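Local atomic coordinates of 70 kDa protein (Xanthomonas sp., PDB entry 4B2N), a protein that oxidatively cleaves rubber (latex) as a diheme c-type cytochrome, a processive dioxygenase probably related to the bacterial cytochrome c peroxidases. Residues S94-R99 / E337-F342; K35-L41 / T86-R92; L102-Q106 / I174-D179; I24-L28 / R294-T298. All blocks are in the same frame, centred on the assembly; numbering follows the deposited sequence.

Contact 1 of 4, residues S94-R99 / E337-F342; sequences SATRGR and EDINNF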
# COMPACT_ATOMS: atom_id res chain seq x y z
N SER A 94 12.60 -13.61 12.98
CA SER A 94 12.39 -13.05 11.63
C SER A 94 11.64 -11.71 11.68
O SER A 94 12.05 -10.71 11.07
CB SER A 94 11.71 -14.08 10.71
OG SER A 94 11.46 -13.48 9.43
N ALA A 95 10.55 -11.68 12.43
CA ALA A 95 9.74 -10.46 12.55
C ALA A 95 10.55 -9.33 13.21
O ALA A 95 10.47 -8.16 12.75
CB ALA A 95 8.43 -10.78 13.33
N THR A 96 11.48 -9.66 14.14
CA THR A 96 12.32 -8.63 14.73
C THR A 96 13.24 -8.09 13.66
O THR A 96 13.49 -6.87 13.63
CB THR A 96 13.14 -9.18 15.93
OG1 THR A 96 12.19 -9.40 16.98
CG2 THR A 96 14.12 -8.17 16.43
N ARG A 97 13.85 -8.98 12.85
CA ARG A 97 14.76 -8.52 11.79
C ARG A 97 13.99 -7.67 10.79
O ARG A 97 14.51 -6.67 10.29
CB ARG A 97 15.43 -9.66 11.03
CG ARG A 97 16.35 -10.47 11.91
CD ARG A 97 17.18 -11.47 11.10
NE ARG A 97 16.31 -12.52 10.55
CZ ARG A 97 16.04 -13.70 11.09
NH1 ARG A 97 16.50 -14.04 12.28
NH2 ARG A 97 15.26 -14.52 10.41
N GLY A 98 12.77 -8.07 10.52
CA GLY A 98 11.89 -7.32 9.57
C GLY A 98 11.78 -5.85 10.10
O GLY A 98 11.87 -4.89 9.31
N ARG A 99 11.49 -5.70 11.37
CA ARG A 99 11.17 -4.39 11.88
C ARG A 99 12.44 -3.55 11.86
O ARG A 99 12.42 -2.40 11.45
CB ARG A 99 10.67 -4.46 13.32
CG ARG A 99 10.38 -3.05 13.88
CD ARG A 99 10.09 -3.07 15.35
NE ARG A 99 11.06 -3.88 16.12
CZ ARG A 99 12.30 -3.54 16.45
NH1 ARG A 99 12.87 -2.37 16.18
NH2 ARG A 99 12.99 -4.38 17.17
N GLU A 337 11.69 -11.36 3.13
CA GLU A 337 10.96 -12.44 3.85
C GLU A 337 10.87 -12.05 5.38
O GLU A 337 9.88 -12.23 6.00
CB GLU A 337 11.79 -13.76 3.71
CG GLU A 337 11.75 -14.33 2.31
CD GLU A 337 10.40 -14.96 1.93
OE1 GLU A 337 9.39 -14.93 2.69
OE2 GLU A 337 10.34 -15.54 0.82
N ASP A 338 11.91 -11.45 5.94
CA ASP A 338 11.86 -11.00 7.34
C ASP A 338 10.91 -9.79 7.48
O ASP A 338 10.09 -9.76 8.40
CB ASP A 338 13.28 -10.56 7.79
CG ASP A 338 14.24 -11.75 8.07
OD1 ASP A 338 13.78 -12.88 8.27
OD2 ASP A 338 15.50 -11.50 8.09
N ILE A 339 10.96 -8.82 6.55
CA ILE A 339 9.95 -7.74 6.52
C ILE A 339 8.53 -8.34 6.48
O ILE A 339 7.69 -7.99 7.28
CB ILE A 339 10.22 -6.68 5.39
CG1 ILE A 339 11.56 -5.88 5.64
CG2 ILE A 339 8.92 -5.85 5.21
CD1 ILE A 339 12.05 -5.13 4.42
N ASN A 340 8.31 -9.27 5.56
CA ASN A 340 7.02 -9.91 5.40
C ASN A 340 6.53 -10.59 6.69
O ASN A 340 5.38 -10.47 7.07
CB ASN A 340 7.05 -10.93 4.26
CG ASN A 340 5.73 -11.59 4.08
OD1 ASN A 340 5.61 -12.81 4.32
ND2 ASN A 340 4.72 -10.80 3.74
N ASN A 341 7.42 -11.35 7.32
CA ASN A 341 7.12 -11.87 8.63
C ASN A 341 6.84 -10.82 9.71
O ASN A 341 5.99 -11.03 10.49
CB ASN A 341 8.19 -12.81 9.10
CG ASN A 341 8.16 -14.11 8.34
OD1 ASN A 341 7.08 -14.55 7.86
ND2 ASN A 341 9.33 -14.70 8.15
N PHE A 342 7.58 -9.71 9.76
CA PHE A 342 7.18 -8.66 10.66
C PHE A 342 5.72 -8.22 10.30
O PHE A 342 4.87 -8.11 11.19
CB PHE A 342 8.15 -7.45 10.56
CG PHE A 342 7.71 -6.28 11.41
CD1 PHE A 342 7.45 -6.47 12.78
CD2 PHE A 342 7.59 -5.02 10.85
CE1 PHE A 342 7.05 -5.37 13.55
CE2 PHE A 342 7.24 -3.91 11.60
CZ PHE A 342 6.94 -4.12 12.95
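Asp-338 meets the helix of residues 94-99 with both carboxylate oxygens. Arg-97 grips it side-on in a salt bridge: NE reaches OD2 of Asp-338 at 2.8 Å, while NH2 of Arg-97 bonds to OD1 of Asp-338 at 3.1 Å. The two planes are far from coplanar, 57° apart, and NE comes to OD2 from above the carboxylate. From the same face as NH2 of Arg-97, Ser-94 donates its hydroxyl to OD1 of Asp-338, OG lying 2.7 Å away. That OG is itself an acceptor, taking a nearly straight bond of 2.8 Å from ND2 of Asn-341, so the serine proton is directed to the carboxylate. Beyond this polar chain the packing turns apolar. CB of Arg-99 sits over the centre of the Phe-342 ring, 3.6 Å from the centroid, a CH-pi contact; CG of Phe-342 stands anti to the backbone N (chi1 176°), which turns one face of the ring to Arg-99. The Arg-99 guanidinium leads away to Glu-103, and OD1 of Asn-341 is held by Arg-84. Between the two halves Gly-98 lets the backbones close in, its CA 3.2 Å from O of Asp-338 in a CA-H...O contact. With axes 6.6 Å apart at a crossing angle of -103°, this is a close, glycine-mediated helix crossing, whose Ile-339 also touches heme c.

Contact 2 of 4, residues K35-L41 / T86-R92; sequences KPDSTPL and TTCGQFR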
# COMPACT_ATOMS: atom_id res chain seq x y z
N LYS A 35 4.33 -18.67 24.53
CA LYS A 35 4.77 -20.03 24.20
C LYS A 35 6.25 -19.95 23.96
O LYS A 35 6.77 -18.91 23.51
CB LYS A 35 4.05 -20.60 22.97
CG LYS A 35 2.53 -20.70 23.04
CD LYS A 35 2.07 -21.47 24.27
CE LYS A 35 0.97 -22.47 23.96
NZ LYS A 35 0.07 -21.96 22.90
N PRO A 36 6.96 -21.01 24.31
CA PRO A 36 8.38 -20.99 24.11
C PRO A 36 8.78 -20.97 22.62
O PRO A 36 8.00 -21.33 21.74
CB PRO A 36 8.83 -22.29 24.80
CG PRO A 36 7.62 -23.17 24.79
CD PRO A 36 6.48 -22.24 25.00
N ASP A 37 10.03 -20.60 22.37
CA ASP A 37 10.63 -20.53 21.03
C ASP A 37 10.48 -21.81 20.19
O ASP A 37 10.30 -21.74 18.97
CB ASP A 37 12.11 -20.24 21.21
CG ASP A 37 12.38 -18.76 21.45
OD1 ASP A 37 11.42 -17.95 21.52
OD2 ASP A 37 13.58 -18.41 21.53
N SER A 38 10.61 -22.97 20.85
CA SER A 38 10.60 -24.21 20.13
C SER A 38 9.16 -24.56 19.77
O SER A 38 8.95 -25.49 19.02
CB SER A 38 11.18 -25.31 21.04
OG SER A 38 10.27 -25.50 22.12
N THR A 39 8.17 -23.83 20.25
CA THR A 39 6.83 -24.24 19.84
C THR A 39 6.53 -24.21 18.31
O THR A 39 6.87 -23.24 17.64
CB THR A 39 5.66 -23.77 20.74
OG1 THR A 39 4.55 -23.31 19.97
CG2 THR A 39 6.01 -22.83 21.74
N PRO A 40 5.93 -25.33 17.76
CA PRO A 40 5.73 -25.44 16.31
C PRO A 40 4.83 -24.28 15.92
O PRO A 40 3.85 -24.01 16.62
CB PRO A 40 4.95 -26.77 16.15
CG PRO A 40 5.38 -27.60 17.33
CD PRO A 40 5.57 -26.59 18.46
N LEU A 41 5.16 -23.59 14.83
CA LEU A 41 4.40 -22.39 14.48
C LEU A 41 2.90 -22.71 14.23
O LEU A 41 2.57 -23.68 13.54
CB LEU A 41 5.02 -21.74 13.24
CG LEU A 41 4.77 -20.24 12.99
CD1 LEU A 41 5.29 -19.34 14.13
CD2 LEU A 41 5.40 -19.85 11.66
N THR A 86 9.43 -22.38 11.09
CA THR A 86 8.62 -23.56 11.44
C THR A 86 8.31 -23.53 12.94
O THR A 86 7.49 -24.33 13.44
CB THR A 86 9.37 -24.87 11.16
OG1 THR A 86 10.57 -24.87 11.93
CG2 THR A 86 9.69 -25.03 9.64
N THR A 87 8.95 -22.60 13.67
CA THR A 87 8.73 -22.43 15.12
C THR A 87 8.43 -21.01 15.54
O THR A 87 8.72 -20.07 14.82
CB THR A 87 9.95 -22.85 15.95
OG1 THR A 87 10.99 -21.86 15.83
CG2 THR A 87 10.45 -24.27 15.53
N CYS A 88 7.82 -20.86 16.69
CA CYS A 88 7.55 -19.52 17.19
C CYS A 88 8.83 -18.69 17.30
O CYS A 88 8.82 -17.52 17.00
CB CYS A 88 6.84 -19.59 18.52
SG CYS A 88 5.10 -20.16 18.38
N GLY A 89 9.93 -19.30 17.74
CA GLY A 89 11.16 -18.55 17.92
C GLY A 89 11.71 -18.06 16.58
O GLY A 89 12.16 -16.92 16.46
N GLN A 90 11.72 -18.94 15.59
CA GLN A 90 12.15 -18.60 14.23
C GLN A 90 11.34 -17.44 13.67
O GLN A 90 11.89 -16.46 13.15
CB GLN A 90 12.08 -19.78 13.30
CG GLN A 90 13.22 -20.78 13.55
CD GLN A 90 13.03 -21.98 12.61
OE1 GLN A 90 12.21 -21.95 11.71
NE2 GLN A 90 13.83 -23.05 12.83
N PHE A 91 10.03 -17.50 13.86
CA PHE A 91 9.18 -16.44 13.32
C PHE A 91 9.43 -15.10 14.02
O PHE A 91 9.63 -14.01 13.34
CB PHE A 91 7.72 -16.86 13.48
CG PHE A 91 6.74 -15.83 13.00
CD1 PHE A 91 6.57 -15.57 11.63
CD2 PHE A 91 5.98 -15.11 13.91
CE1 PHE A 91 5.65 -14.60 11.18
CE2 PHE A 91 5.10 -14.13 13.46
CZ PHE A 91 4.94 -13.88 12.09
N ARG A 92 9.51 -15.17 15.36
CA ARG A 92 9.67 -13.95 16.16
C ARG A 92 11.03 -13.30 15.83
O ARG A 92 11.12 -12.08 15.77
CB ARG A 92 9.53 -14.24 17.70
CG ARG A 92 8.09 -14.61 18.07
CD ARG A 92 7.86 -14.57 19.58
NE ARG A 92 8.45 -15.75 20.19
CZ ARG A 92 7.78 -16.67 20.90
NH1 ARG A 92 6.50 -16.54 21.18
NH2 ARG A 92 8.47 -17.73 21.38
O HOH W 1 11.33 -15.52 20.48
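Arg-92 reaches from the helix beginning at Cys-88 to the loop of residues 35-41, and its side chain can be followed outward. CB points toward the loop, and CG, anti to the carbonyl carbon (chi1 -69°), carries the chain on to a bend at chi3 that turns the guanidinium to the loop backbone. NE donates to a water at 2.9 Å, which in turn donates to OD1 of Asp-37. NH1 makes a weak bond to O of Lys-35 and another weak one to O of Cys-32. NH2 has two partners: it bonds to O of Lys-35 and forms a salt bridge with OD1 of Asp-37, 3.0 Å from NH2, on the anti lone pair of that oxygen. CB of Cys-88 lies against one guanidinium face. Nearer the start of the helix, the loop carbonyls receive its first amides: N of Gly-89 bonds to O of Asp-37 at 2.8 Å, and N of Cys-88 to O of Thr-39 at 2.7 Å. N of Leu-41 returns a bond to O of Thr-86, and CD1 of Leu-41 packs on CB of Phe-91 at 3.5 Å. The Cys-88 sulfur is tied to Cys-32 by a disulfide. Thr-87 is the N-cap, its OG1 accepting from N of Gln-90 at 3.0 Å; the whole is a capped helix N-terminus, held by the carbonyls of Asp-37 and Thr-39 and by a single beta bridge of Pro-40 with Thr-87.

Contact 3 of 4, residues L102-Q106 / I174-D179; sequences LEERQ and IQGKDD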
# COMPACT_ATOMS: atom_id res chain seq x y z
N LEU A 102 13.00 -2.21 8.47
CA LEU A 102 12.12 -1.08 8.11
C LEU A 102 12.66 0.25 8.71
O LEU A 102 12.46 1.34 8.14
CB LEU A 102 10.64 -1.35 8.45
CG LEU A 102 9.96 -2.43 7.65
CD1 LEU A 102 8.52 -2.74 8.12
CD2 LEU A 102 10.00 -2.02 6.19
N GLU A 103 13.31 0.12 9.88
CA GLU A 103 13.73 1.29 10.63
C GLU A 103 15.09 1.78 10.12
O GLU A 103 15.34 3.01 10.12
CB GLU A 103 13.83 0.94 12.13
CG GLU A 103 12.47 0.92 12.85
CD GLU A 103 12.63 0.55 14.30
OE1 GLU A 103 13.78 0.70 14.83
OE2 GLU A 103 11.60 0.10 14.91
N GLU A 104 15.97 0.85 9.73
CA GLU A 104 17.33 1.24 9.44
C GLU A 104 17.95 0.92 8.11
O GLU A 104 19.14 1.27 7.87
CB GLU A 104 18.36 0.88 10.50
CG GLU A 104 18.19 -0.32 11.35
CD GLU A 104 19.38 -0.48 12.32
OE1 GLU A 104 20.47 -0.97 11.92
OE2 GLU A 104 19.16 -0.15 13.48
N ARG A 105 17.21 0.25 7.23
CA ARG A 105 17.87 -0.11 5.95
C ARG A 105 17.43 0.83 4.85
O ARG A 105 16.23 1.06 4.67
CB ARG A 105 17.53 -1.60 5.61
CG ARG A 105 18.39 -2.52 6.46
CD ARG A 105 19.78 -2.66 5.81
NE ARG A 105 19.72 -3.52 4.62
CZ ARG A 105 20.07 -3.19 3.38
NH1 ARG A 105 20.52 -1.96 3.11
NH2 ARG A 105 19.98 -4.08 2.38
N GLN A 106 18.38 1.37 4.09
CA GLN A 106 18.00 2.17 2.92
C GLN A 106 17.74 1.27 1.69
O GLN A 106 18.65 0.89 0.97
CB GLN A 106 19.04 3.22 2.59
CG GLN A 106 18.47 4.23 1.56
CD GLN A 106 19.12 5.57 1.70
OE1 GLN A 106 18.46 6.61 1.94
NE2 GLN A 106 20.43 5.56 1.59
N ILE A 174 14.36 8.32 5.46
CA ILE A 174 15.39 7.51 6.05
C ILE A 174 16.74 7.88 5.48
O ILE A 174 16.87 8.20 4.29
CB ILE A 174 15.06 5.96 5.88
CG1 ILE A 174 15.94 5.12 6.82
CG2 ILE A 174 15.20 5.53 4.38
CD1 ILE A 174 15.66 3.59 6.80
N GLN A 175 17.75 7.83 6.34
CA GLN A 175 19.10 7.70 5.86
C GLN A 175 19.47 6.19 5.86
O GLN A 175 19.71 5.62 4.79
CB GLN A 175 20.11 8.49 6.72
CG GLN A 175 21.56 8.12 6.42
CD GLN A 175 22.60 8.52 7.47
OE1 GLN A 175 23.76 8.62 7.13
NE2 GLN A 175 22.18 8.69 8.73
N GLY A 176 19.51 5.58 7.05
CA GLY A 176 19.67 4.18 7.17
C GLY A 176 21.03 3.68 6.73
O GLY A 176 21.95 4.47 6.53
N LYS A 177 21.10 2.38 6.51
CA LYS A 177 22.38 1.70 6.17
C LYS A 177 22.28 1.02 4.83
O LYS A 177 21.22 0.48 4.49
CB LYS A 177 22.71 0.68 7.23
CG LYS A 177 22.86 1.30 8.60
CD LYS A 177 23.01 0.22 9.64
CE LYS A 177 23.71 0.71 10.88
NZ LYS A 177 23.24 -0.18 11.98
N ASP A 178 23.37 1.07 4.08
CA ASP A 178 23.43 0.50 2.72
C ASP A 178 23.64 -1.04 2.81
O ASP A 178 23.61 -1.60 3.89
CB ASP A 178 24.52 1.20 1.90
CG ASP A 178 25.94 1.00 2.48
OD1 ASP A 178 26.24 0.06 3.24
OD2 ASP A 178 26.80 1.78 2.10
N ASP A 179 23.89 -1.68 1.68
CA ASP A 179 23.91 -3.13 1.70
C ASP A 179 25.23 -3.62 2.36
O ASP A 179 25.35 -4.77 2.71
CB ASP A 179 23.70 -3.73 0.29
CG ASP A 179 22.35 -3.31 -0.36
OD1 ASP A 179 21.46 -2.80 0.33
OD2 ASP A 179 22.21 -3.51 -1.61
O HOH W 2 21.83 1.37 14.40
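Where helix 88-104 ends, the backbone of Arg-105 forms a single beta bridge with Lys-177: N of Lys-177 bonds to O of Glu-104 at 2.6 Å, and N of Gln-106 to O of Lys-177 at 3.0 Å. Gly-176 (phi 67°) has no CB to collide with O of Glu-104, and its CA can come within 3.0 Å of that oxygen. Beside this bridge the side chains of Glu-104 and Lys-177 run together, both extended beyond CG and pointing the same way, and NZ of Lys-177 makes a salt bridge to OE1 of Glu-104 at 2.9 Å, approaching from above the carboxylate plane. A water joins NZ of Lys-177 to the other oxygen, OE2 of Glu-104. Arg-105 starts out away from the loop, but bends at chi2 and chi3 bring its guanidinium back. NH1 bonds to O of Lys-177 at 2.9 Å, so that this carbonyl takes two donors, one from each face of its plane. The same guanidinium holds Asp-179 end-on, NH1 and NH2 both meeting OD1 of Asp-179, at 2.8 Å for NH2, with carboxylate and guanidinium planes almost perpendicular (88°). OD2 of Asp-179 is tied to Arg-324, while NE of Arg-105 pairs with Glu-335, extending the charged network. The buried Ile-174 packs its CD1 against the carbonyls of Glu-103 and Arg-105, each O 3.4 Å from it. A single beta bridge with flanking ion pairs thus fastens the helix C-terminus to the end of strand 173-174 and the loop that follows it, near the first heme c.

Contact 4 of 4, residues I24-L28 / R294-T298; sequences IRSPL and RAFKT. With HEC (heme c), chain C.
Phe-296 meets O of Arg-25 at its ring edge and also touches Pro-27; the segments meet by packing, without hydrogen bonds between them. CZ of Phe-296 lies 3.4 Å from O of Arg-25, near the ring plane, and CE2 of Phe-296 is 3.5 Å from CG of Arg-25, whose chain bends at chi2 and chi3 and carries its guanidinium off to O of Asp-20. CD of Pro-27 touches both CZ of Phe-296, at 3.6 Å, and CB of Ala-295, at 3.8 Å. The polar contacts belong to the heme c. Arg-294 and Lys-297 converge on one propionate oxygen: NH2 of Arg-294 bonds to O2A of the heme at 3.0 Å, in the guanidinium plane, and NZ of Lys-297 to the same O2A at 2.9 Å. Two positive groups on one oxygen would probably favour the ionised propionate. Arg-294 is steadied by Ser-308 and by O of Arg-299. Ser-26, the N-cap of helix 27-32, bonds through OG to O of Ile-344; the start of helix 27-32 thus touches both the 3-10 segment that precedes strand 299-300 and the end of helix 333-345.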
# COMPACT_ATOMS: atom_id res chain seq x y z
N ILE A 24 -4.22 -8.86 20.34
CA ILE A 24 -3.41 -9.73 19.51
C ILE A 24 -4.38 -10.35 18.52
O ILE A 24 -5.20 -11.15 18.88
CB ILE A 24 -2.65 -10.80 20.30
CG1 ILE A 24 -1.88 -10.13 21.44
CG2 ILE A 24 -1.63 -11.53 19.36
CD1 ILE A 24 -1.25 -11.17 22.37
N ARG A 25 -4.24 -9.98 17.25
CA ARG A 25 -5.10 -10.46 16.20
C ARG A 25 -4.40 -11.47 15.23
O ARG A 25 -4.90 -12.57 14.91
CB ARG A 25 -5.57 -9.19 15.45
CG ARG A 25 -6.71 -9.50 14.54
CD ARG A 25 -7.90 -9.91 15.36
NE ARG A 25 -8.61 -8.78 15.93
CZ ARG A 25 -9.79 -8.93 16.52
NH1 ARG A 25 -10.32 -10.15 16.60
NH2 ARG A 25 -10.45 -7.88 17.01
N SER A 26 -3.20 -11.11 14.80
CA SER A 26 -2.37 -11.94 13.95
C SER A 26 -2.41 -13.38 14.43
O SER A 26 -2.04 -13.65 15.54
CB SER A 26 -0.91 -11.45 14.10
OG SER A 26 -0.09 -12.46 13.52
N PRO A 27 -2.83 -14.34 13.61
CA PRO A 27 -3.01 -15.73 14.14
C PRO A 27 -1.73 -16.46 14.63
O PRO A 27 -1.75 -17.15 15.62
CB PRO A 27 -3.62 -16.47 12.97
CG PRO A 27 -4.39 -15.41 12.25
CD PRO A 27 -3.55 -14.14 12.32
N LEU A 28 -0.63 -16.26 13.96
CA LEU A 28 0.64 -16.75 14.44
C LEU A 28 1.03 -16.13 15.78
O LEU A 28 1.58 -16.82 16.61
CB LEU A 28 1.77 -16.49 13.40
CG LEU A 28 1.93 -17.61 12.33
CD1 LEU A 28 0.63 -17.99 11.62
CD2 LEU A 28 2.94 -17.28 11.26
N ARG A 294 -2.14 -7.68 7.24
CA ARG A 294 -1.51 -8.54 6.30
C ARG A 294 -1.79 -10.01 6.60
O ARG A 294 -1.83 -10.80 5.68
CB ARG A 294 0.02 -8.30 6.34
CG ARG A 294 0.80 -9.11 5.30
CD ARG A 294 1.23 -8.25 4.13
NE ARG A 294 0.03 -7.92 3.33
CZ ARG A 294 -0.53 -8.78 2.48
NH1 ARG A 294 0.04 -9.96 2.30
NH2 ARG A 294 -1.63 -8.44 1.76
N ALA A 295 -1.96 -10.33 7.88
CA ALA A 295 -2.02 -11.71 8.38
C ALA A 295 -3.34 -12.35 7.96
O ALA A 295 -3.56 -13.54 8.22
CB ALA A 295 -1.94 -11.70 9.93
N PHE A 296 -4.25 -11.53 7.42
CA PHE A 296 -5.58 -12.02 7.03
C PHE A 296 -5.84 -12.02 5.53
O PHE A 296 -6.90 -12.47 5.02
CB PHE A 296 -6.68 -11.25 7.81
CG PHE A 296 -6.62 -11.52 9.26
CD1 PHE A 296 -7.27 -12.64 9.78
CD2 PHE A 296 -5.90 -10.72 10.11
CE1 PHE A 296 -7.21 -12.93 11.16
CE2 PHE A 296 -5.83 -10.98 11.47
CZ PHE A 296 -6.49 -12.08 11.99
N LYS A 297 -4.86 -11.57 4.80
CA LYS A 297 -5.05 -11.38 3.37
C LYS A 297 -4.32 -12.42 2.58
O LYS A 297 -3.08 -12.47 2.59
CB LYS A 297 -4.64 -9.95 2.99
CG LYS A 297 -5.56 -8.95 3.68
CD LYS A 297 -5.08 -7.49 3.58
CE LYS A 297 -5.57 -6.89 2.24
NZ LYS A 297 -5.14 -5.42 2.18
N THR A 298 -5.06 -13.28 1.90
CA THR A 298 -4.47 -14.29 0.99
C THR A 298 -3.74 -13.71 -0.18
O THR A 298 -2.79 -14.37 -0.70
CB THR A 298 -5.56 -15.26 0.48
OG1 THR A 298 -6.53 -14.48 -0.25
CG2 THR A 298 -6.26 -16.01 1.66
FE HEC C . 3.90 -0.52 -0.42
CHA HEC C . 1.11 -2.34 -1.44
CHB HEC C . 5.18 -3.37 1.20
CHC HEC C . 7.04 1.00 0.05
CHD HEC C . 2.48 2.37 -1.40
NA HEC C . 3.35 -2.37 -0.20
C1A HEC C . 2.08 -2.93 -0.54
C2A HEC C . 1.85 -4.25 0.04
C3A HEC C . 3.01 -4.59 0.80
C4A HEC C . 3.88 -3.42 0.66
CMA HEC C . 3.23 -5.83 1.64
CAA HEC C . 0.62 -5.17 -0.09
CBA HEC C . -0.42 -4.63 0.89
CGA HEC C . -1.77 -5.32 0.75
O1A HEC C . -2.30 -5.54 -0.39
O2A HEC C . -2.31 -5.57 1.83
NB HEC C . 5.71 -1.12 0.33
C1B HEC C . 6.03 -2.22 1.02
C2B HEC C . 7.40 -2.30 1.49
C3B HEC C . 7.95 -1.05 1.14
C4B HEC C . 6.83 -0.37 0.51
CMB HEC C . 7.93 -3.50 2.17
CAB HEC C . 9.35 -0.53 1.31
CBB HEC C . 10.34 -1.25 0.58
NC HEC C . 4.69 1.29 -0.58
C1C HEC C . 5.96 1.83 -0.42
C2C HEC C . 6.01 3.30 -0.64
C3C HEC C . 4.65 3.65 -1.10
C4C HEC C . 3.89 2.41 -1.06
CMC HEC C . 7.28 4.13 -0.50
CAC HEC C . 4.12 4.99 -1.53
CBC HEC C . 4.94 5.79 -2.32
ND HEC C . 2.11 -0.10 -1.29
C1D HEC C . 1.72 1.13 -1.62
C2D HEC C . 0.41 1.19 -2.19
C3D HEC C . 0.03 -0.19 -2.22
C4D HEC C . 1.16 -0.91 -1.65
CMD HEC C . -0.40 2.33 -2.67
CAD HEC C . -1.23 -0.69 -2.84
CBD HEC C . -0.77 -0.68 -4.35
CGD HEC C . -1.94 -1.05 -5.23
O1D HEC C . -2.57 -0.17 -5.88
O2D HEC C . -2.30 -2.28 -5.19

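How the contacts relate
Helix 88-104 threads three of the contacts: its N-terminus is held in contact 2, its middle crosses helix 333-345 in contact 1, and its C-terminus is fastened in contact 3. Contacts 2 and 3 have centres about 27 Å apart, with contact 1 about 14 Å from each. Leu-102 of contact 3 packs on Phe-342 and Ile-339 of contact 1, and Phe-91 of contact 2 reaches Asn-341. Contact 4 joins through Leu-28, against which Leu-41 and Phe-91 pack. The first heme c lies beside contacts 1, 3 and 4: Ile-339 is about 4 Å and Leu-102 about 5 Å from it, side chain to heme, and contact 4 binds its propionate, whereas Phe-91 of contact 2 is about 13 Å away.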